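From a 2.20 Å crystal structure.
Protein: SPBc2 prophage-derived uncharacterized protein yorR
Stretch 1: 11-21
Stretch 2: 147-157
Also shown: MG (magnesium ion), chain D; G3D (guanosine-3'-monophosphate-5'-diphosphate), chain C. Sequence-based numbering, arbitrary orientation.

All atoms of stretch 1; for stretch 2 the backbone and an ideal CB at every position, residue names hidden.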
# COMPACT_ATOMS: atom_id res chain seq x y z
N CYS A 11 -11.05 -2.80 -5.43
CA CYS A 11 -12.08 -2.11 -6.19
C CYS A 11 -12.75 -2.96 -7.26
O CYS A 11 -13.03 -2.48 -8.36
CB CYS A 11 -11.47 -0.86 -6.82
SG CYS A 11 -10.88 0.32 -5.58
N CYS A 12 -13.00 -4.22 -6.94
CA CYS A 12 -13.66 -5.10 -7.89
C CYS A 12 -14.96 -5.63 -7.32
O CYS A 12 -15.38 -6.74 -7.64
CB CYS A 12 -12.72 -6.24 -8.30
SG CYS A 12 -11.35 -5.72 -9.38
N PHE A 13 -15.60 -4.82 -6.48
CA PHE A 13 -16.88 -5.15 -5.89
C PHE A 13 -16.90 -6.31 -4.90
O PHE A 13 -17.96 -6.76 -4.49
CB PHE A 13 -17.92 -5.42 -7.00
CG PHE A 13 -17.97 -4.35 -8.09
CD1 PHE A 13 -17.48 -3.07 -7.87
CD2 PHE A 13 -18.58 -4.62 -9.32
CE1 PHE A 13 -17.60 -2.08 -8.85
CE2 PHE A 13 -18.70 -3.63 -10.30
CZ PHE A 13 -18.21 -2.36 -10.06
N LYS A 14 -15.73 -6.81 -4.51
CA LYS A 14 -15.68 -7.95 -3.59
C LYS A 14 -16.52 -7.78 -2.33
O LYS A 14 -17.38 -8.61 -2.04
CB LYS A 14 -14.23 -8.29 -3.23
CG LYS A 14 -13.40 -8.67 -4.45
CD LYS A 14 -12.11 -9.39 -4.08
CE LYS A 14 -11.31 -8.62 -3.05
NZ LYS A 14 -11.10 -7.24 -3.50
N SER A 15 -16.28 -6.71 -1.58
CA SER A 15 -17.01 -6.47 -0.34
C SER A 15 -18.48 -6.16 -0.52
O SER A 15 -19.31 -6.50 0.33
CB SER A 15 -16.32 -5.35 0.43
OG SER A 15 -15.06 -5.82 0.87
N THR A 16 -18.80 -5.51 -1.64
CA THR A 16 -20.18 -5.17 -1.98
C THR A 16 -20.89 -6.49 -2.28
O THR A 16 -21.95 -6.77 -1.73
CB THR A 16 -20.21 -4.26 -3.23
OG1 THR A 16 -19.44 -3.09 -2.97
CG2 THR A 16 -21.65 -3.85 -3.57
N VAL A 17 -20.30 -7.30 -3.16
CA VAL A 17 -20.91 -8.58 -3.50
C VAL A 17 -21.14 -9.37 -2.23
O VAL A 17 -22.21 -9.92 -2.02
CB VAL A 17 -20.02 -9.39 -4.47
CG1 VAL A 17 -20.54 -10.82 -4.57
CG2 VAL A 17 -20.06 -8.75 -5.83
N ALA A 18 -20.11 -9.42 -1.39
CA ALA A 18 -20.18 -10.15 -0.13
C ALA A 18 -21.39 -9.71 0.71
O ALA A 18 -22.10 -10.55 1.28
CB ALA A 18 -18.89 -9.93 0.65
N ALA A 19 -21.60 -8.41 0.79
CA ALA A 19 -22.71 -7.85 1.56
C ALA A 19 -24.06 -8.24 0.97
O ALA A 19 -25.01 -8.51 1.70
CB ALA A 19 -22.58 -6.33 1.63
N LYS A 20 -24.14 -8.24 -0.36
CA LYS A 20 -25.37 -8.57 -1.06
C LYS A 20 -25.67 -10.08 -0.95
O LYS A 20 -26.83 -10.48 -0.80
CB LYS A 20 -25.27 -8.15 -2.54
CG LYS A 20 -25.16 -6.63 -2.77
CD LYS A 20 -24.92 -6.30 -4.24
CE LYS A 20 -25.36 -4.88 -4.63
NZ LYS A 20 -24.80 -3.83 -3.76
N LEU A 21 -24.63 -10.90 -1.02
CA LEU A 21 -24.80 -12.35 -0.91
C LEU A 21 -25.20 -12.70 0.51
O LEU A 21 -26.03 -13.58 0.73
CB LEU A 21 -23.50 -13.07 -1.28
CG LEU A 21 -23.04 -12.98 -2.75
CD1 LEU A 21 -21.65 -13.60 -2.89
CD2 LEU A 21 -24.04 -13.68 -3.65
N UNK A 147 -15.96 -10.04 -14.89
CA UNK A 147 -15.30 -8.79 -15.24
C UNK A 147 -16.19 -7.68 -14.68
O UNK A 147 -17.21 -7.35 -15.27
CB UNK A 147 -15.09 -8.65 -16.75
N UNK A 148 -15.80 -7.12 -13.54
CA UNK A 148 -16.56 -6.07 -12.88
C UNK A 148 -16.65 -4.79 -13.71
O UNK A 148 -17.32 -3.83 -13.34
CB UNK A 148 -15.93 -5.76 -11.52
N UNK A 149 -15.97 -4.79 -14.85
CA UNK A 149 -16.01 -3.64 -15.72
C UNK A 149 -17.27 -3.65 -16.56
O UNK A 149 -17.65 -2.63 -17.12
CB UNK A 149 -14.77 -3.60 -16.61
N UNK A 150 -17.93 -4.81 -16.64
CA UNK A 150 -19.15 -4.95 -17.42
C UNK A 150 -20.27 -5.66 -16.67
O UNK A 150 -21.37 -5.81 -17.18
CB UNK A 150 -18.85 -5.71 -18.71
N UNK A 151 -19.97 -6.10 -15.45
CA UNK A 151 -20.93 -6.79 -14.61
C UNK A 151 -21.07 -6.05 -13.29
O UNK A 151 -20.07 -5.80 -12.61
CB UNK A 151 -20.51 -8.24 -14.38
N UNK A 152 -22.30 -5.72 -12.90
CA UNK A 152 -22.54 -5.00 -11.63
C UNK A 152 -22.59 -5.95 -10.44
O UNK A 152 -22.83 -7.14 -10.61
CB UNK A 152 -23.85 -4.21 -11.71
N UNK A 153 -22.39 -5.44 -9.22
CA UNK A 153 -22.42 -6.31 -8.04
C UNK A 153 -23.78 -6.99 -7.88
O UNK A 153 -23.86 -8.08 -7.31
CB UNK A 153 -22.09 -5.51 -6.78
N UNK A 154 -24.84 -6.37 -8.37
CA UNK A 154 -26.16 -6.99 -8.28
C UNK A 154 -26.19 -8.22 -9.19
O UNK A 154 -26.55 -9.31 -8.76
CB UNK A 154 -27.26 -6.00 -8.66
N UNK A 155 -25.81 -8.02 -10.45
CA UNK A 155 -25.80 -9.09 -11.43
C UNK A 155 -24.88 -10.23 -11.00
O UNK A 155 -25.20 -11.40 -11.22
CB UNK A 155 -25.37 -8.55 -12.80
N UNK A 156 -23.75 -9.89 -10.39
CA UNK A 156 -22.82 -10.91 -9.93
C UNK A 156 -23.44 -11.71 -8.78
O UNK A 156 -23.50 -12.94 -8.84
CB UNK A 156 -21.50 -10.27 -9.49
N UNK A 157 -23.92 -11.02 -7.75
CA UNK A 157 -24.54 -11.70 -6.62
C UNK A 157 -25.68 -12.61 -7.10
O UNK A 157 -25.81 -13.74 -6.63
CB UNK A 157 -25.06 -10.68 -5.61
MG MG D . -12.98 -4.95 0.34
PB G3D C . -13.47 -4.11 -3.07
O1B G3D C . -12.08 -3.48 -2.90
O2B G3D C . -13.57 -5.27 -3.96
O3B G3D C . -14.04 -4.51 -1.57
PA G3D C . -15.98 -2.73 -2.95
O3A G3D C . -14.50 -3.03 -3.51
O1A G3D C . -16.85 -3.89 -3.07
O2A G3D C . -15.80 -2.08 -1.58
O5' G3D C . -16.53 -1.64 -4.08
C5' G3D C . -15.48 -0.64 -4.39
C4' G3D C . -16.48 0.51 -4.90
O4' G3D C . -17.19 0.21 -6.12
C3' G3D C . -17.48 1.01 -4.01
O3' G3D C . -17.56 2.42 -4.02
C2' G3D C . -18.83 0.29 -4.27
O2' G3D C . -19.88 1.04 -3.98
C1' G3D C . -18.60 0.40 -5.96
N9 G3D C . -19.57 -0.55 -6.61
C8 G3D C . -20.07 -1.69 -5.98
N7 G3D C . -20.84 -2.14 -6.99
C5 G3D C . -20.95 -1.29 -8.10
C6 G3D C . -21.63 -1.47 -9.14
O6 G3D C . -22.40 -2.33 -9.67
N1 G3D C . -21.35 -0.37 -10.13
C2 G3D C . -20.53 0.53 -9.72
N2 G3D C . -20.21 1.57 -10.75
N3 G3D C . -19.76 0.67 -8.65
C4 G3D C . -20.11 -0.32 -7.84
P1 G3D C . -17.46 3.26 -2.96
O4P G3D C . -18.75 3.56 -2.42
O5P G3D C . -16.88 4.58 -3.66
O6P G3D C . -16.35 3.03 -1.94

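Position 147 lies out of reach of stretch 1, with extended backbone angles and no partner for its ideal CB, so the contact leaves its identity free. It is Asp 147, which serves its own loop: the backbone N of 149 donates to Asp 147 OD2 at 3.1 Å.

Position 148 is the first to face the contact. Its ideal CB points toward stretch 1, 3.6 Å from Phe 13 CD2 and 4.0 Å from Cys 12 O. A ring and a carbonyl so close favour something compact, such as alanine, serine, threonine or valine. The residue is Thr 148, in the p rotamer. Its CG2 packs 3.1 Å from Cys 12 O, a tight touch, and its CB lies 3.6 Å from Phe 13 CD2, while OG1 finds a hydrogen bond elsewhere in the structure.

Positions 149 and 150 both point away, into space where stretch 1 offers nothing. Phi and psi of -81° and -17° at 149 do not demand glycine, and small or polar residues would do equally well; Gly 149 is found there. At 150 a polar residue is natural, and Gln 150 makes no contact across.

Position 151 points sideways with no atom of stretch 1 near its ideal CB, so almost any side chain would suit. Trp 151 leads its indole away; what it gives the contact is backbone, its O sitting 3.5 Å from Phe 13 CE2, at the ring edge.

Position 152 points away and immediately precedes a helix, which calls for a capping side chain: serine, threonine, asparagine or aspartate. Ser 152 fills the role, its OG accepting from the backbone N of 155 at 3.3 Å.

Position 153 points straight at stretch 1. Its ideal CB is 3.6 Å from Thr 16 CG2 and 3.9 Å from both Val 17 CG2 and Lys 20 CD, and the guanine lies close by, with N7 as an acceptor. Space favours a small residue, alanine or serine, and the base gives a hydroxyl something to meet. Ser 153, chi1 p, brings OG to 3.0 Å from G3D N7, and its backbone N donates to G3D O6 at 3.1 Å.

Position 154 points away, yet its ideal CB is 4.6 Å from Lys 20 CE, so an acid able to bend back would answer the lysine's charge. Asp 154 does so in a long salt bridge, OD2 to Lys 20 NZ at 4.0 Å, though the placement of OD2 is uncertain.

Position 155 is out of reach, and polar residues suit it. Glu 155 returns the capping favour: Ser 152 N donates to its OE2 at 3.3 Å.

Position 156 points toward Val 17 CG2, 4.2 Å from the ideal CB, so an aliphatic side chain fits. Ile 156 packs its CG2 3.9 Å from Val 17 CG2.

Position 157 also points inward, its ideal CB 3.7 Å from Leu 21 CD2 and 4.0 Å from Lys 20 CB. Such closeness favours a small apolar residue, and Ala 157 sets its CB 3.7 Å from Leu 21 CD2, an apolar contact.

Stretch 2, residues 147-157: DTGQWSSDEIA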
# COMPACT_ATOMS: atom_id res chain seq x y z
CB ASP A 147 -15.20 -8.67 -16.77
CG ASP A 147 -14.52 -7.39 -17.24
OD1 ASP A 147 -14.45 -7.18 -18.47
OD2 ASP A 147 -14.04 -6.60 -16.39
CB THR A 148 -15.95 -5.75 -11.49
OG1 THR A 148 -14.67 -5.15 -11.66
CG2 THR A 148 -15.79 -7.03 -10.69
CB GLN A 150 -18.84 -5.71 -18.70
CG GLN A 150 -17.58 -5.21 -19.38
CD GLN A 150 -17.47 -5.64 -20.82
OE1 GLN A 150 -17.58 -6.83 -21.15
NE2 GLN A 150 -17.24 -4.67 -21.71
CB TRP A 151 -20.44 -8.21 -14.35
CG TRP A 151 -21.17 -9.23 -15.10
CD1 TRP A 151 -22.32 -9.86 -14.72
CD2 TRP A 151 -20.81 -9.77 -16.37
NE1 TRP A 151 -22.71 -10.76 -15.69
CE2 TRP A 151 -21.80 -10.72 -16.71
CE3 TRP A 151 -19.75 -9.54 -17.26
CZ2 TRP A 151 -21.76 -11.44 -17.90
CZ3 TRP A 151 -19.72 -10.26 -18.45
CH2 TRP A 151 -20.72 -11.20 -18.76
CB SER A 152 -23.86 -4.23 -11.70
OG SER A 152 -24.96 -5.11 -11.63
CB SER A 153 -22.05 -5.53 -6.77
OG SER A 153 -22.85 -4.38 -6.59
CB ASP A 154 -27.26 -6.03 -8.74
CG ASP A 154 -27.84 -5.23 -7.60
OD1 ASP A 154 -28.83 -4.50 -7.83
OD2 ASP A 154 -27.30 -5.32 -6.48
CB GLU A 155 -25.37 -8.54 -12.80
CG GLU A 155 -26.47 -7.73 -13.51
CD GLU A 155 -25.95 -6.92 -14.69
OE1 GLU A 155 -26.80 -6.38 -15.45
OE2 GLU A 155 -24.72 -6.80 -14.86
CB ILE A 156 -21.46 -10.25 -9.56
CG1 ILE A 156 -20.75 -9.84 -10.86
CG2 ILE A 156 -20.57 -11.22 -8.76
CD1 ILE A 156 -19.45 -9.11 -10.68
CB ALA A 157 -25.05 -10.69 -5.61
O HOH W 1 -14.32 -3.01 0.30
O HOH W 2 -12.22 -7.01 -0.21
O HOH W 3 -12.34 -4.40 2.47
O HOH W 4 -11.05 -4.17 -0.53
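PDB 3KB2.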